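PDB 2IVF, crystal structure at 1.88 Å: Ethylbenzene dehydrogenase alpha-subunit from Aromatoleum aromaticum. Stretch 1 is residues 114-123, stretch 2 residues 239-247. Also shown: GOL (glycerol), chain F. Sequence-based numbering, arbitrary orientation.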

# COMPACT_ATOMS: atom_id res chain seq x y z
N ALA A 114 16.22 3.37 -17.91
CA ALA A 114 17.35 2.81 -17.16
C ALA A 114 18.55 3.79 -17.17
O ALA A 114 18.68 4.65 -18.06
N CYS A 115 19.46 3.58 -16.22
CA CYS A 115 20.71 4.33 -16.15
C CYS A 115 21.57 4.13 -17.37
O CYS A 115 22.22 5.08 -17.82
N ASN A 116 21.56 2.91 -17.91
CA ASN A 116 22.15 2.58 -19.18
C ASN A 116 21.58 1.27 -19.77
O ASN A 116 20.79 0.61 -19.13
N VAL A 117 22.04 0.90 -20.96
CA VAL A 117 21.46 -0.21 -21.76
C VAL A 117 21.45 -1.56 -21.06
O VAL A 117 20.62 -2.42 -21.35
N ASP A 118 22.40 -1.76 -20.16
CA ASP A 118 22.53 -3.01 -19.46
C ASP A 118 21.56 -3.18 -18.29
O ASP A 118 21.51 -4.25 -17.71
N TYR A 119 20.87 -2.13 -17.89
CA TYR A 119 20.06 -2.18 -16.70
C TYR A 119 18.57 -2.14 -17.06
O TYR A 119 18.20 -1.78 -18.19
N VAL A 120 17.75 -2.51 -16.10
CA VAL A 120 16.32 -2.45 -16.23
C VAL A 120 15.87 -1.04 -15.93
O VAL A 120 16.42 -0.36 -15.04
N ASP A 121 14.88 -0.57 -16.69
CA ASP A 121 14.30 0.74 -16.44
C ASP A 121 13.43 0.72 -15.19
O ASP A 121 13.30 -0.30 -14.49
N TYR A 122 12.92 1.91 -14.85
CA TYR A 122 12.15 2.06 -13.62
C TYR A 122 10.63 1.96 -13.92
O TYR A 122 9.81 2.13 -13.00
N ASN A 123 10.26 1.69 -15.17
CA ASN A 123 8.88 1.79 -15.58
C ASN A 123 8.03 0.62 -15.09
O ASN A 123 8.53 -0.50 -14.99
N TYR A 239 21.41 3.53 -1.84
CA TYR A 239 21.58 3.09 -3.19
C TYR A 239 20.28 3.31 -3.91
O TYR A 239 19.23 3.53 -3.29
N SER A 240 20.36 3.26 -5.24
CA SER A 240 19.19 3.30 -6.07
C SER A 240 18.77 1.84 -6.33
O SER A 240 19.61 0.96 -6.32
N ALA A 241 17.48 1.63 -6.59
CA ALA A 241 16.93 0.26 -6.59
C ALA A 241 17.60 -0.64 -7.61
O ALA A 241 17.65 -1.87 -7.40
N ASP A 242 18.08 -0.05 -8.72
CA ASP A 242 18.73 -0.82 -9.79
C ASP A 242 20.11 -1.33 -9.36
O ASP A 242 20.65 -2.22 -10.00
N ASN A 243 20.62 -0.84 -8.21
CA ASN A 243 21.86 -1.36 -7.60
C ASN A 243 21.72 -2.85 -7.27
O ASN A 243 22.70 -3.60 -7.35
N LEU A 244 20.50 -3.30 -7.00
CA LEU A 244 20.27 -4.74 -6.75
C LEU A 244 20.64 -5.59 -7.94
O LEU A 244 20.98 -6.76 -7.79
N LEU A 245 20.60 -5.02 -9.14
CA LEU A 245 20.97 -5.78 -10.31
C LEU A 245 22.47 -6.10 -10.40
O LEU A 245 22.88 -6.91 -11.22
N ASP A 246 23.27 -5.43 -9.55
CA ASP A 246 24.67 -5.71 -9.41
C ASP A 246 25.06 -6.57 -8.19
O ASP A 246 26.23 -6.84 -7.99
N ALA A 247 24.07 -6.98 -7.39
CA ALA A 247 24.29 -7.78 -6.23
C ALA A 247 24.14 -9.24 -6.62
O ALA A 247 23.44 -9.57 -7.60

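Along stretch 2, Tyr239 lies out of reach of stretch 1, and contact begins at Ser240. Its CA-to-CB bond points toward stretch 1, and CB comes 3.4 Å from Tyr122 OH. With chi1 at 56° (p), Ser240 OG donates a 2.6 Å hydrogen bond to Asp242 OD1, tying the residue just before the 3-10 segment to the carboxylate two residues on. Ala241, where the 3-10 segment opens, also points toward stretch 1, but its CB comes no nearer than 4.7 Å, to Tyr122 CE2.

Asp242 is the polar centre of the contact: it has 76 Å² covered by stretch 1, and its CA is 7.1 Å from that of Val120. Its p rotamer (chi1 57°) directs the carboxylate at stretch 1. A water accepts from Cys115 N (3.0 Å) and donates to Val120 O (2.8 Å) and to Asp242 OD2 (2.7 Å), so the carboxylate is linked to two backbone groups of stretch 1. Glycerol, probably from the crystallisation liquor, adds a second bridge: Tyr122 OH donates to its O1 at 2.7 Å, and O1 donates to Asp242 OD2 at a very short 2.5 Å. Tyr122 (chi1 -78°, m) leaves its backbone sideways, yet its hydroxyl end comes nearer.

Asn243 points away, and Leu244 is out of reach. Leu245 points toward stretch 1 in an m,t conformation (chi1 -65°, chi2 172°). Its CD1 packs 3.9 Å from Tyr119 CD2 and 3.8 Å from Val120 CG2, forming the apolar part of the contact; CD1 also lies 3.7 Å from Val120 N, which is buried here without a partner in the model.

Asp246 (chi1 -72°, m) starts sideways, but its end reaches Tyr119, whose OH donates to Asp246 OD2 at 2.6 Å. That oxygen lies near the plane of the ring, at its edge. Ala247 makes no contact.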

# COMPACT_ATOMS: atom_id res chain seq x y z
CB ALA A 114 17.75 1.45 -17.82
CB CYS A 115 21.46 3.97 -14.86
SG CYS A 115 21.98 2.28 -14.72
CB ASN A 116 23.67 2.55 -19.10
CG ASN A 116 24.18 1.50 -18.25
OD1 ASN A 116 24.65 1.78 -17.12
ND2 ASN A 116 24.17 0.25 -18.75
CB VAL A 117 22.23 -0.39 -23.10
CG1 VAL A 117 23.54 -1.11 -22.84
CG2 VAL A 117 21.35 -1.15 -24.12
CB ASP A 118 23.97 -3.16 -18.93
CG ASP A 118 25.00 -3.17 -20.02
OD1 ASP A 118 24.79 -3.84 -21.06
OD2 ASP A 118 26.03 -2.49 -19.83
CB TYR A 119 20.43 -1.01 -15.75
CG TYR A 119 21.76 -1.21 -15.06
CD1 TYR A 119 22.96 -0.85 -15.68
CD2 TYR A 119 21.83 -1.74 -13.78
CE1 TYR A 119 24.18 -1.02 -15.05
CE2 TYR A 119 23.07 -1.93 -13.13
CZ TYR A 119 24.26 -1.54 -13.79
OH TYR A 119 25.52 -1.70 -13.22
CB VAL A 120 15.62 -3.42 -15.24
CG1 VAL A 120 14.08 -3.28 -15.32
CG2 VAL A 120 16.13 -4.89 -15.46
CB ASP A 121 13.59 1.30 -17.69
CG ASP A 121 12.34 0.49 -18.12
OD1 ASP A 121 11.67 -0.11 -17.25
OD2 ASP A 121 12.03 0.41 -19.35
CB TYR A 122 12.44 3.38 -12.94
CG TYR A 122 13.73 3.48 -12.17
CD1 TYR A 122 14.92 3.63 -12.83
CD2 TYR A 122 13.74 3.47 -10.76
CE1 TYR A 122 16.12 3.74 -12.13
CE2 TYR A 122 14.96 3.57 -10.04
CZ TYR A 122 16.13 3.73 -10.73
OH TYR A 122 17.33 3.85 -10.09
CB ASN A 123 8.82 1.84 -17.07
CG ASN A 123 9.39 3.11 -17.61
OD1 ASN A 123 9.18 4.18 -17.04
ND2 ASN A 123 10.11 3.02 -18.72
CB TYR A 239 22.02 1.63 -3.23
CG TYR A 239 21.11 0.62 -2.53
CD1 TYR A 239 21.35 0.21 -1.25
CD2 TYR A 239 20.08 0.01 -3.21
CE1 TYR A 239 20.59 -0.75 -0.65
CE2 TYR A 239 19.29 -0.95 -2.62
CZ TYR A 239 19.53 -1.34 -1.34
OH TYR A 239 18.73 -2.32 -0.74
CB SER A 240 19.44 4.02 -7.39
OG SER A 240 20.53 3.47 -8.16
CB ALA A 241 15.43 0.27 -6.78
CB ASP A 242 18.79 -0.07 -11.13
CG ASP A 242 19.51 1.29 -11.04
OD1 ASP A 242 19.86 1.69 -9.91
OD2 ASP A 242 19.66 1.98 -12.09
CB ASN A 243 22.19 -0.60 -6.32
CG ASN A 243 23.56 -0.97 -5.74
OD1 ASN A 243 24.57 -0.95 -6.44
ND2 ASN A 243 23.59 -1.28 -4.44
CB LEU A 244 18.80 -5.01 -6.41
CG LEU A 244 18.16 -4.48 -5.13
CD1 LEU A 244 16.76 -5.13 -4.97
CD2 LEU A 244 19.07 -4.70 -3.92
CB LEU A 245 20.54 -5.04 -11.52
CG LEU A 245 19.02 -4.88 -11.68
CD1 LEU A 245 18.73 -3.95 -12.86
CD2 LEU A 245 18.39 -6.28 -11.87
CB ASP A 246 25.42 -4.38 -9.34
CG ASP A 246 25.48 -3.68 -10.69
OD1 ASP A 246 25.62 -4.39 -11.70
OD2 ASP A 246 25.45 -2.44 -10.73
CB ALA A 247 23.28 -7.40 -5.15
C1 GOL F . 20.53 5.06 -11.27
O1 GOL F . 19.39 4.42 -11.81
C2 GOL F . 20.82 6.42 -11.89
O2 GOL F . 20.37 6.54 -13.21
C3 GOL F . 20.12 7.53 -11.16
O3 GOL F . 20.33 8.74 -11.83
O HOH W 1 18.36 1.48 -14.38